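Local coordinates for molybdopterin biosynthesis moeA protein (Pyrococcus horikoshii, PDB 1WU2), which probably takes part in molybdenum cofactor biosynthesis, as MoeA proteins do in inserting molybdenum into molybdopterin, at residues 6-10 with 11-15. Sequence-based numbering, arbitrary orientation.
Sequences KLVPY and REALK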
loop_
_atom_site.group_PDB
_atom_site.type_symbol
_atom_site.label_atom_id
_atom_site.label_comp_id
_atom_site.label_asym_id
_atom_site.label_seq_id
_atom_site.Cartn_x
_atom_site.Cartn_y
_atom_site.Cartn_z
ATOM N N LYS A 6 7.134 27.349 24.785
ATOM C CA LYS A 6 5.739 26.906 24.530
ATOM C C LYS A 6 5.695 25.931 23.353
ATOM O O LYS A 6 6.142 26.256 22.252
ATOM C CB LYS A 6 4.847 28.115 24.241
ATOM C CG LYS A 6 3.351 27.834 24.351
ATOM C CD LYS A 6 2.523 28.859 23.565
ATOM C CE LYS A 6 2.223 28.407 22.130
ATOM N NZ LYS A 6 0.759 28.412 21.830
ATOM N N LEU A 7 5.161 24.734 23.596
ATOM C CA LEU A 7 4.987 23.741 22.541
ATOM C C LEU A 7 3.921 24.241 21.576
ATOM O O LEU A 7 2.827 24.608 21.998
ATOM C CB LEU A 7 4.566 22.387 23.128
ATOM C CG LEU A 7 5.479 21.780 24.198
ATOM C CD1 LEU A 7 4.902 20.481 24.722
ATOM C CD2 LEU A 7 6.892 21.560 23.671
ATOM N N VAL A 8 4.236 24.264 20.284
ATOM C CA VAL A 8 3.272 24.732 19.290
ATOM C C VAL A 8 2.347 23.558 18.917
ATOM O O VAL A 8 2.825 22.442 18.695
ATOM C CB VAL A 8 3.939 25.419 18.030
ATOM C CG1 VAL A 8 5.468 25.494 18.136
ATOM C CG2 VAL A 8 3.528 24.760 16.725
ATOM N N PRO A 9 1.032 23.791 18.874
ATOM C CA PRO A 9 0.079 22.729 18.527
ATOM C C PRO A 9 0.420 22.053 17.202
ATOM O O PRO A 9 1.037 22.676 16.343
ATOM C CB PRO A 9 -1.260 23.468 18.428
ATOM C CG PRO A 9 -1.099 24.671 19.276
ATOM C CD PRO A 9 0.345 25.065 19.162
ATOM N N TYR A 10 0.022 20.794 17.051
ATOM C CA TYR A 10 0.337 20.022 15.856
ATOM C C TYR A 10 -0.196 20.656 14.572
ATOM O O TYR A 10 0.526 20.722 13.583
ATOM C CB TYR A 10 -0.203 18.594 15.972
ATOM C CG TYR A 10 -0.138 17.822 14.670
ATOM C CD1 TYR A 10 1.070 17.652 14.002
ATOM C CD2 TYR A 10 -1.284 17.278 14.102
ATOM C CE1 TYR A 10 1.134 16.956 12.805
ATOM C CE2 TYR A 10 -1.228 16.576 12.910
ATOM C CZ TYR A 10 -0.016 16.420 12.265
ATOM O OH TYR A 10 0.042 15.722 11.084
ATOM N N ARG A 11 -1.448 21.106 14.587
ATOM C CA ARG A 11 -2.084 21.636 13.378
ATOM C C ARG A 11 -1.452 22.950 12.923
ATOM O O ARG A 11 -1.370 23.210 11.727
ATOM C CB ARG A 11 -3.595 21.803 13.570
ATOM C CG ARG A 11 -4.363 20.481 13.685
ATOM C CD ARG A 11 -4.476 19.689 12.378
ATOM N NE ARG A 11 -4.933 18.316 12.605
ATOM C CZ ARG A 11 -4.888 17.331 11.704
ATOM N NH1 ARG A 11 -4.404 17.537 10.481
ATOM N NH2 ARG A 11 -5.335 16.121 12.031
ATOM N N GLU A 12 -1.003 23.768 13.873
ATOM C CA GLU A 12 -0.260 24.986 13.547
ATOM C C GLU A 12 1.124 24.649 12.993
ATOM O O GLU A 12 1.599 25.310 12.072
ATOM C CB GLU A 12 -0.112 25.898 14.772
ATOM C CG GLU A 12 0.577 27.227 14.462
ATOM C CD GLU A 12 0.682 28.164 15.657
ATOM O OE1 GLU A 12 0.332 27.765 16.790
ATOM O OE2 GLU A 12 1.127 29.317 15.454
ATOM N N ALA A 13 1.763 23.633 13.568
ATOM C CA ALA A 13 3.102 23.215 13.155
ATOM C C ALA A 13 3.086 22.595 11.765
ATOM O O ALA A 13 4.023 22.771 10.995
ATOM C CB ALA A 13 3.683 22.218 14.150
ATOM N N LEU A 14 2.017 21.866 11.457
ATOM C CA LEU A 14 1.893 21.183 10.179
ATOM C C LEU A 14 1.637 22.200 9.077
ATOM O O LEU A 14 2.110 22.030 7.961
ATOM C CB LEU A 14 0.762 20.148 10.222
ATOM C CG LEU A 14 0.556 19.318 8.951
ATOM C CD1 LEU A 14 1.758 18.415 8.696
ATOM C CD2 LEU A 14 -0.735 18.506 9.030
ATOM N N LYS A 15 0.896 23.256 9.400
ATOM C CA LYS A 15 0.612 24.320 8.439
ATOM C C LYS A 15 1.857 25.165 8.153
ATOM O O LYS A 15 2.117 25.519 7.006
ATOM C CB LYS A 15 -0.521 25.216 8.944
ATOM C CG LYS A 15 -1.154 26.090 7.864
ATOM C CD LYS A 15 -1.360 27.526 8.335
ATOM C CE LYS A 15 -2.364 28.272 7.458
ATOM N NZ LYS A 15 -1.814 28.594 6.114
#
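Helix 10-20 starts here, with Pro9 in the N-cap position and the first turn closing against it. Ala13 N donates to Pro9 O at 3.0 Å. One residue on, Leu14 N donates to Tyr10 O at 2.8 Å, so the first two i to i+4 hydrogen bonds of the helix are in place. Just before the helix, Val8 points its side chain toward the first turn, and its CG2 rests on Ala13 CB at 3.6 Å. Glu12 lies alongside Pro9, its OE1 3.6 Å from Pro9 CD.

Tyr10 does most of the side-chain work. With CG swung away from its own N and beside the carbonyl carbon (chi1 169°), the ring lies side by side with Leu14, pointing the same way: Leu14 CB sits over one face, and Leu14 CD2 comes to 3.5 Å from Tyr10 OH. Arg11 bends at chi2 and brings its guanidinium to the same ring. Tyr10 CE2 stands 3.9 Å above the centre of the guanidinium plane, but the two planes are 59° apart, so this is no parallel stack. The phenol oxygen is hydrogen-bonded to Leu309 O. Replacing Tyr10 by an alanine removes the hydroxyl, and would probably cost Leu309 O its bond to it and open a gap beside Leu14 and the Arg11 guanidinium.

The turn packs against elements from much later in the chain. Phe310 of helix 300-319 meets the Tyr10 ring edge-to-face and also touches Ala13 and Leu14; Phe276 of strand 276-277 packs on Val8 and Ala13, while Glu377 of strand 374-378 is touched by Tyr10 and Arg11.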